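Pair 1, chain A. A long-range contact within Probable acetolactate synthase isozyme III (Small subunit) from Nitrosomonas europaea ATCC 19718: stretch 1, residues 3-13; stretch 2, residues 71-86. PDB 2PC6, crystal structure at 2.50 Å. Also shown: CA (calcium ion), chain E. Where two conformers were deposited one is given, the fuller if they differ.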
# COMPACT_ATOMS: atom_id res chain seq x y z
N MSE A 3 -19.05 0.85 -10.34
CA MSE A 3 -17.97 -0.13 -10.44
C MSE A 3 -16.59 0.51 -10.16
O MSE A 3 -16.43 1.73 -10.19
CB MSE A 3 -18.00 -0.86 -11.79
CG MSE A 3 -17.50 -2.34 -11.77
SE MSE A 3 -18.90 -3.73 -11.87
CE MSE A 3 -17.83 -5.32 -12.44
N ARG A 4 -15.63 -0.36 -9.88
CA ARG A 4 -14.26 -0.01 -9.49
C ARG A 4 -13.41 0.56 -10.62
O ARG A 4 -13.23 -0.08 -11.64
CB ARG A 4 -13.55 -1.24 -8.95
CG ARG A 4 -13.88 -1.59 -7.53
CD ARG A 4 -12.76 -2.45 -6.94
NE ARG A 4 -13.13 -2.98 -5.62
N HIS A 5 -12.86 1.75 -10.39
CA HIS A 5 -11.81 2.30 -11.24
C HIS A 5 -10.52 2.43 -10.44
O HIS A 5 -10.52 2.80 -9.26
CB HIS A 5 -12.23 3.66 -11.77
CG HIS A 5 -13.44 3.60 -12.65
ND1 HIS A 5 -13.38 3.82 -14.00
CD2 HIS A 5 -14.73 3.29 -12.36
CE1 HIS A 5 -14.59 3.67 -14.52
NE2 HIS A 5 -15.42 3.34 -13.55
N ILE A 6 -9.42 2.08 -11.08
CA ILE A 6 -8.11 2.14 -10.44
C ILE A 6 -7.52 3.32 -11.14
O ILE A 6 -7.20 3.24 -12.31
CB ILE A 6 -7.27 0.89 -10.75
CG1 ILE A 6 -7.97 -0.40 -10.25
CG2 ILE A 6 -5.87 1.02 -10.18
CD1 ILE A 6 -7.42 -1.69 -10.82
N ILE A 7 -7.47 4.45 -10.44
CA ILE A 7 -6.76 5.64 -10.87
C ILE A 7 -5.27 5.62 -10.41
O ILE A 7 -4.94 5.34 -9.23
CB ILE A 7 -7.48 6.91 -10.40
CG1 ILE A 7 -8.66 7.20 -11.33
CG2 ILE A 7 -6.58 8.07 -10.50
CD1 ILE A 7 -9.99 6.87 -10.77
N SER A 8 -4.41 5.93 -11.37
CA SER A 8 -2.98 5.96 -11.21
C SER A 8 -2.50 7.38 -11.46
O SER A 8 -2.84 7.99 -12.48
CB SER A 8 -2.38 5.09 -12.29
OG SER A 8 -1.40 4.24 -11.75
N LEU A 9 -1.68 7.92 -10.57
CA LEU A 9 -1.20 9.26 -10.82
C LEU A 9 0.21 9.52 -10.31
O LEU A 9 0.70 8.85 -9.39
CB LEU A 9 -2.21 10.32 -10.37
CG LEU A 9 -2.84 10.29 -8.98
CD1 LEU A 9 -1.92 11.07 -8.09
CD2 LEU A 9 -4.20 10.96 -8.98
N LEU A 10 0.86 10.45 -11.00
CA LEU A 10 2.14 10.96 -10.64
C LEU A 10 1.95 12.29 -9.90
O LEU A 10 1.23 13.19 -10.35
CB LEU A 10 3.01 11.17 -11.88
CG LEU A 10 3.87 10.03 -12.47
CD1 LEU A 10 4.68 10.54 -13.62
CD2 LEU A 10 4.78 9.30 -11.45
N MSE A 11 2.60 12.43 -8.77
CA MSE A 11 2.55 13.71 -8.11
C MSE A 11 3.78 14.14 -7.40
O MSE A 11 4.60 13.32 -6.99
CB MSE A 11 1.36 13.80 -7.18
CG MSE A 11 1.05 12.58 -6.38
SE MSE A 11 0.21 13.37 -4.84
CE MSE A 11 1.65 13.05 -3.36
N GLU A 12 3.91 15.46 -7.28
CA GLU A 12 4.93 16.12 -6.47
C GLU A 12 5.04 15.48 -5.09
O GLU A 12 4.10 15.53 -4.29
CB GLU A 12 4.61 17.61 -6.32
CG GLU A 12 4.39 18.42 -7.64
CD GLU A 12 5.64 18.53 -8.57
OE1 GLU A 12 6.67 17.82 -8.38
OE2 GLU A 12 5.57 19.34 -9.51
N ASN A 13 6.19 14.86 -4.82
CA ASN A 13 6.45 14.29 -3.51
C ASN A 13 6.73 15.39 -2.47
O ASN A 13 7.87 15.60 -1.99
CB ASN A 13 7.58 13.27 -3.59
CG ASN A 13 7.82 12.56 -2.27
OD1 ASN A 13 6.95 12.54 -1.37
ND2 ASN A 13 8.99 12.00 -2.14
N GLU A 71 -0.28 19.80 -8.42
CA GLU A 71 0.63 18.78 -7.88
C GLU A 71 0.42 17.40 -8.54
O GLU A 71 1.24 16.48 -8.37
CB GLU A 71 0.53 18.69 -6.35
CG GLU A 71 1.22 19.85 -5.61
CD GLU A 71 0.76 19.96 -4.15
OE1 GLU A 71 -0.38 19.56 -3.82
OE2 GLU A 71 1.54 20.48 -3.34
N VAL A 72 -0.68 17.27 -9.28
CA VAL A 72 -0.95 16.11 -10.07
C VAL A 72 -0.41 16.32 -11.49
O VAL A 72 -0.82 17.22 -12.21
CB VAL A 72 -2.44 15.88 -10.10
CG1 VAL A 72 -2.84 14.89 -11.22
CG2 VAL A 72 -2.92 15.42 -8.68
N VAL A 73 0.54 15.48 -11.89
CA VAL A 73 1.38 15.76 -13.06
C VAL A 73 0.93 14.98 -14.31
O VAL A 73 0.83 15.54 -15.39
CB VAL A 73 2.90 15.47 -12.74
CG1 VAL A 73 3.75 15.62 -14.00
CG2 VAL A 73 3.43 16.40 -11.63
N LYS A 74 0.70 13.68 -14.13
CA LYS A 74 0.10 12.81 -15.14
C LYS A 74 -0.92 11.94 -14.40
O LYS A 74 -0.88 11.82 -13.17
CB LYS A 74 1.15 11.96 -15.89
CG LYS A 74 1.70 12.64 -17.18
N LEU A 75 -1.82 11.32 -15.16
CA LEU A 75 -2.96 10.62 -14.58
C LEU A 75 -3.60 9.76 -15.66
O LEU A 75 -3.87 10.24 -16.77
CB LEU A 75 -3.99 11.64 -14.07
CG LEU A 75 -5.21 11.05 -13.35
CD1 LEU A 75 -5.83 12.00 -12.35
CD2 LEU A 75 -6.25 10.55 -14.38
N ILE A 76 -3.86 8.50 -15.32
CA ILE A 76 -4.59 7.59 -16.19
C ILE A 76 -5.60 6.80 -15.36
O ILE A 76 -5.38 6.52 -14.18
CB ILE A 76 -3.65 6.66 -16.98
CG1 ILE A 76 -4.40 5.93 -18.11
CG2 ILE A 76 -2.95 5.64 -16.03
N ASP A 77 -6.75 6.48 -15.97
CA ASP A 77 -7.62 5.47 -15.42
C ASP A 77 -6.94 4.20 -15.88
O ASP A 77 -7.02 3.81 -17.06
CB ASP A 77 -9.05 5.56 -15.97
CG ASP A 77 -9.98 4.49 -15.37
OD1 ASP A 77 -9.72 3.26 -15.56
OD2 ASP A 77 -10.98 4.86 -14.71
N LEU A 78 -6.21 3.58 -14.96
CA LEU A 78 -5.51 2.37 -15.26
C LEU A 78 -6.44 1.30 -15.78
O LEU A 78 -6.01 0.48 -16.59
CB LEU A 78 -4.82 1.86 -14.01
CG LEU A 78 -3.62 0.99 -14.33
CD1 LEU A 78 -2.50 1.86 -14.90
CD2 LEU A 78 -3.20 0.28 -13.08
N SER A 79 -7.71 1.33 -15.36
CA SER A 79 -8.69 0.27 -15.66
C SER A 79 -9.14 0.28 -17.11
O SER A 79 -9.72 -0.71 -17.57
CB SER A 79 -9.94 0.42 -14.80
OG SER A 79 -9.68 0.45 -13.41
N SER A 80 -8.92 1.40 -17.81
CA SER A 80 -9.33 1.52 -19.21
C SER A 80 -8.32 0.97 -20.19
O SER A 80 -8.48 1.13 -21.38
CB SER A 80 -9.71 2.96 -19.59
OG SER A 80 -8.90 3.93 -18.95
N GLU A 81 -7.31 0.27 -19.70
CA GLU A 81 -6.36 -0.34 -20.62
C GLU A 81 -5.85 -1.65 -19.97
O GLU A 81 -6.28 -1.96 -18.87
CB GLU A 81 -5.25 0.68 -20.92
CG GLU A 81 -4.76 0.72 -22.34
CD GLU A 81 -5.81 1.12 -23.35
OE1 GLU A 81 -6.24 2.29 -23.33
OE2 GLU A 81 -6.20 0.26 -24.18
N GLY A 82 -5.00 -2.43 -20.64
CA GLY A 82 -4.42 -3.61 -19.98
C GLY A 82 -3.58 -3.16 -18.76
O GLY A 82 -2.92 -2.12 -18.80
N TYR A 83 -3.64 -3.90 -17.66
CA TYR A 83 -2.86 -3.53 -16.46
C TYR A 83 -2.59 -4.74 -15.59
O TYR A 83 -3.16 -5.83 -15.79
CB TYR A 83 -3.58 -2.45 -15.65
CG TYR A 83 -4.86 -2.94 -15.06
CD1 TYR A 83 -4.89 -3.49 -13.77
CD2 TYR A 83 -6.05 -2.91 -15.80
CE1 TYR A 83 -6.04 -3.96 -13.24
CE2 TYR A 83 -7.23 -3.39 -15.27
CZ TYR A 83 -7.22 -3.91 -13.98
OH TYR A 83 -8.36 -4.43 -13.43
N VAL A 84 -1.68 -4.58 -14.65
CA VAL A 84 -1.51 -5.61 -13.67
C VAL A 84 -1.67 -5.00 -12.32
O VAL A 84 -1.21 -3.89 -12.09
CB VAL A 84 -0.15 -6.25 -13.76
CG1 VAL A 84 -0.07 -7.03 -15.00
CG2 VAL A 84 0.93 -5.21 -13.76
N GLU A 85 -2.32 -5.70 -11.41
CA GLU A 85 -2.41 -5.18 -10.06
C GLU A 85 -2.11 -6.25 -9.04
O GLU A 85 -2.36 -7.44 -9.27
CB GLU A 85 -3.73 -4.41 -9.78
CG GLU A 85 -4.95 -5.28 -9.81
CD GLU A 85 -5.24 -5.98 -8.47
OE1 GLU A 85 -4.75 -5.52 -7.40
OE2 GLU A 85 -5.98 -7.01 -8.51
N ARG A 86 -1.54 -5.78 -7.92
CA ARG A 86 -1.22 -6.62 -6.78
C ARG A 86 -1.49 -5.88 -5.53
O ARG A 86 -1.40 -4.66 -5.48
CB ARG A 86 0.24 -7.10 -6.80
CG ARG A 86 0.55 -8.09 -7.93
CD ARG A 86 -0.31 -9.33 -7.83
NE ARG A 86 0.11 -10.37 -8.79
CZ ARG A 86 -0.34 -10.43 -10.04
NH1 ARG A 86 -1.20 -9.50 -10.44
NH2 ARG A 86 0.06 -11.38 -10.91
CA CA E . -2.16 19.13 -13.07
O HOH W 1 -1.82 20.04 -15.12
O HOH W 2 0.10 20.14 -13.12

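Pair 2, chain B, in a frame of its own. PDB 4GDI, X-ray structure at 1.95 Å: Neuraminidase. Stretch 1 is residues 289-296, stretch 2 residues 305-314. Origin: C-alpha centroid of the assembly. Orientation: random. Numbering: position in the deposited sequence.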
# COMPACT_ATOMS: atom_id res chain seq x y z
N ASN B 289 10.63 31.41 17.59
CA ASN B 289 9.31 30.99 18.02
C ASN B 289 8.21 31.76 17.32
O ASN B 289 8.37 32.94 17.03
CB ASN B 289 9.18 31.17 19.53
CG ASN B 289 10.08 30.22 20.29
OD1 ASN B 289 11.26 30.49 20.51
ND2 ASN B 289 9.52 29.09 20.68
N GLY B 290 7.10 31.08 17.07
CA GLY B 290 5.94 31.68 16.43
C GLY B 290 6.13 31.84 14.93
O GLY B 290 7.23 31.66 14.42
N PHE B 291 5.06 32.20 14.24
CA PHE B 291 5.14 32.52 12.81
C PHE B 291 4.04 33.51 12.48
O PHE B 291 2.86 33.30 12.81
CB PHE B 291 5.00 31.26 11.96
CG PHE B 291 5.68 31.33 10.62
CD1 PHE B 291 7.06 31.41 10.53
CD2 PHE B 291 4.95 31.26 9.45
CE1 PHE B 291 7.69 31.46 9.30
CE2 PHE B 291 5.58 31.29 8.21
CZ PHE B 291 6.95 31.39 8.14
N VAL B 292 4.43 34.58 11.80
CA VAL B 292 3.52 35.68 11.53
C VAL B 292 3.50 36.05 10.04
O VAL B 292 4.55 36.26 9.41
CB VAL B 292 3.93 36.91 12.37
CG1 VAL B 292 3.08 38.12 12.02
CG2 VAL B 292 3.82 36.59 13.84
N LEU B 293 2.30 36.12 9.48
CA LEU B 293 2.09 36.48 8.08
C LEU B 293 1.54 37.91 8.04
O LEU B 293 0.53 38.20 8.68
CB LEU B 293 1.11 35.51 7.44
CG LEU B 293 1.71 34.28 6.75
CD1 LEU B 293 2.31 34.65 5.40
CD2 LEU B 293 2.78 33.66 7.63
N GLU B 294 2.20 38.79 7.30
CA GLU B 294 1.73 40.18 7.19
C GLU B 294 1.54 40.59 5.74
O GLU B 294 2.38 40.33 4.88
CB GLU B 294 2.70 41.11 7.89
CG GLU B 294 2.75 40.88 9.41
CD GLU B 294 3.77 41.76 10.11
OE1 GLU B 294 4.98 41.57 9.88
OE2 GLU B 294 3.36 42.63 10.90
N GLN B 295 0.40 41.23 5.48
CA GLN B 295 0.07 41.69 4.14
C GLN B 295 0.48 43.16 3.94
O GLN B 295 0.20 44.01 4.79
CB GLN B 295 -1.43 41.57 3.93
CG GLN B 295 -1.87 41.86 2.51
CD GLN B 295 -3.37 42.10 2.41
OE1 GLN B 295 -3.93 42.85 3.20
NE2 GLN B 295 -4.02 41.46 1.45
N ILE B 296 1.13 43.42 2.81
CA ILE B 296 1.58 44.75 2.43
C ILE B 296 0.97 45.08 1.07
O ILE B 296 1.51 44.69 0.04
CB ILE B 296 3.11 44.82 2.29
CG1 ILE B 296 3.80 44.41 3.59
CG2 ILE B 296 3.55 46.23 1.92
CD1 ILE B 296 5.33 44.37 3.46
N THR B 305 3.73 49.39 4.53
CA THR B 305 2.60 49.53 5.44
C THR B 305 1.78 48.24 5.44
O THR B 305 1.37 47.76 4.38
CB THR B 305 1.69 50.72 5.05
OG1 THR B 305 2.46 51.92 5.13
CG2 THR B 305 0.50 50.82 5.98
N VAL B 306 1.54 47.71 6.64
CA VAL B 306 0.82 46.45 6.80
C VAL B 306 -0.67 46.70 6.96
O VAL B 306 -1.08 47.67 7.58
CB VAL B 306 1.33 45.66 8.03
CG1 VAL B 306 0.52 44.39 8.22
CG2 VAL B 306 2.81 45.35 7.90
N SER B 307 -1.48 45.81 6.39
CA SER B 307 -2.91 45.78 6.68
C SER B 307 -3.22 44.51 7.47
O SER B 307 -3.11 44.50 8.70
CB SER B 307 -3.72 45.85 5.39
OG SER B 307 -3.20 44.98 4.41
N LEU B 308 -3.56 43.43 6.78
CA LEU B 308 -3.87 42.17 7.45
C LEU B 308 -2.63 41.62 8.14
O LEU B 308 -1.52 41.68 7.62
CB LEU B 308 -4.38 41.15 6.44
CG LEU B 308 -5.75 41.42 5.83
CD1 LEU B 308 -6.00 40.48 4.67
CD2 LEU B 308 -6.83 41.28 6.88
N SER B 309 -2.83 41.07 9.33
CA SER B 309 -1.74 40.45 10.06
C SER B 309 -2.25 39.21 10.80
O SER B 309 -3.29 39.25 11.45
CB SER B 309 -1.12 41.44 11.03
OG SER B 309 -0.07 40.83 11.75
N TYR B 310 -1.52 38.12 10.68
CA TYR B 310 -1.97 36.85 11.23
C TYR B 310 -0.84 36.16 11.98
O TYR B 310 0.18 35.80 11.41
CB TYR B 310 -2.41 35.91 10.13
CG TYR B 310 -3.69 36.25 9.43
CD1 TYR B 310 -4.91 36.13 10.06
CD2 TYR B 310 -3.67 36.66 8.09
CE1 TYR B 310 -6.09 36.43 9.40
CE2 TYR B 310 -4.85 36.96 7.43
CZ TYR B 310 -6.05 36.84 8.08
OH TYR B 310 -7.21 37.14 7.42
N GLU B 311 -1.05 35.96 13.28
CA GLU B 311 -0.08 35.28 14.09
C GLU B 311 -0.49 33.82 14.06
O GLU B 311 -1.30 33.39 14.88
CB GLU B 311 -0.10 35.85 15.50
CG GLU B 311 0.97 35.30 16.42
CD GLU B 311 1.08 36.10 17.71
OE1 GLU B 311 0.99 37.34 17.65
OE2 GLU B 311 1.26 35.48 18.78
N LEU B 312 0.03 33.08 13.10
CA LEU B 312 -0.37 31.68 12.91
C LEU B 312 0.09 30.81 14.07
O LEU B 312 -0.63 29.90 14.50
CB LEU B 312 0.20 31.15 11.59
CG LEU B 312 -0.35 31.81 10.32
CD1 LEU B 312 0.28 31.15 9.08
CD2 LEU B 312 -1.88 31.73 10.28
N PHE B 313 1.30 31.08 14.56
CA PHE B 313 1.80 30.44 15.77
C PHE B 313 2.38 31.53 16.67
O PHE B 313 2.90 32.53 16.17
CB PHE B 313 2.90 29.43 15.43
CG PHE B 313 2.41 28.24 14.65
CD1 PHE B 313 1.83 27.15 15.29
CD2 PHE B 313 2.55 28.20 13.27
CE1 PHE B 313 1.39 26.05 14.56
CE2 PHE B 313 2.11 27.10 12.54
CZ PHE B 313 1.53 26.03 13.18
N SER B 314 2.30 31.36 17.99
CA SER B 314 2.90 32.33 18.91
C SER B 314 4.13 31.78 19.58
O SER B 314 5.18 32.41 19.58
CB SER B 314 1.92 32.78 19.99
OG SER B 314 0.78 33.40 19.42

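Both pairs are built on two antiparallel strands that lie 4.7 Å apart at closest approach, their directions 165° apart in pair 1 and 170° in pair 2. Superposition of 14 central residues gives an RMSD of 0.8 Å. The middle of the ladder of backbone hydrogen bonds coincides. Ser A8 N donates to Ile A76 O (3.0 Å) and Ile A76 N to Ser A8 O (3.1 Å); at the matching positions Leu B293 N donates to Tyr B310 O and Tyr B310 N to Leu B293 O, both at 2.9 Å. One step further along, Leu A10 N bonds to Lys A74 O (3.1 Å) and Val A73 N to Leu A10 O (2.8 Å), as Gln B295 N does to Leu B308 O and Ser B307 N to Gln B295 O (both 2.9 Å).

On the face carrying Ile A7, Leu A9 and Leu A75, pair 1 packs hydrocarbon against hydrocarbon: Leu A9 CD2 lies 3.9 Å from Leu A75 CD1, and Ile A7 CG2 is 4.3 Å from Leu A75 CG. Pair 2 fills the same positions with Val B292, Glu B294 and Ser B309. Here a small hydroxyl meets the aliphatic part of a longer side chain, Glu B294 CG lying 3.7 Å from Ser B309 OG. A valine is kept beside them: Leu A9 CD1 is 4.5 Å from Val A72 CG2, and Glu B294 CB is 4.0 Å from Val B306 CG1.

The other face differs in bulk at one position. Ser A8 CB lies 3.8 Å from Ile A76 CG2 and its OG 4.1 Å from Leu A78 CD1; Leu B293 meets the same two positions with more bulk, CB 4.4 Å from Tyr B310 CB and CD2 3.8 Å from Leu B312 CD1. At the next matched pair, Leu A10 CB and Val A73 CB make an apolar contact at 4.4 Å, whereas Gln B295 and Ser B307 join their side chains by a hydrogen bond from Ser B307 OG to Gln B295 OE1 (2.6 Å).

A further change comes where the second stretch leaves the regular ladder. Ile A6 N donates to a side chain, Ser A79 OG (2.9 Å), but Phe B291 N donates to backbone, Phe B313 O (2.9 Å), and a beta bulge shifts the register there. The Ile A6 side chain packs against Leu A78, CG2 to CD2 at 4.0 Å; Phe B291 instead sets CB at the edge of the Phe B313 ring, 4.1 Å from CD2. Beside them, His A5 ND1 donates to Asp A77 OD2 (2.7 Å). Glu B311, which matches Asp A77, instead has CG 4.1 Å from Val B292 CG2. The match of His A5, Gly B290, has positive phi, and an ideal CB there would clash with Ser B314 O at 2.6 Å.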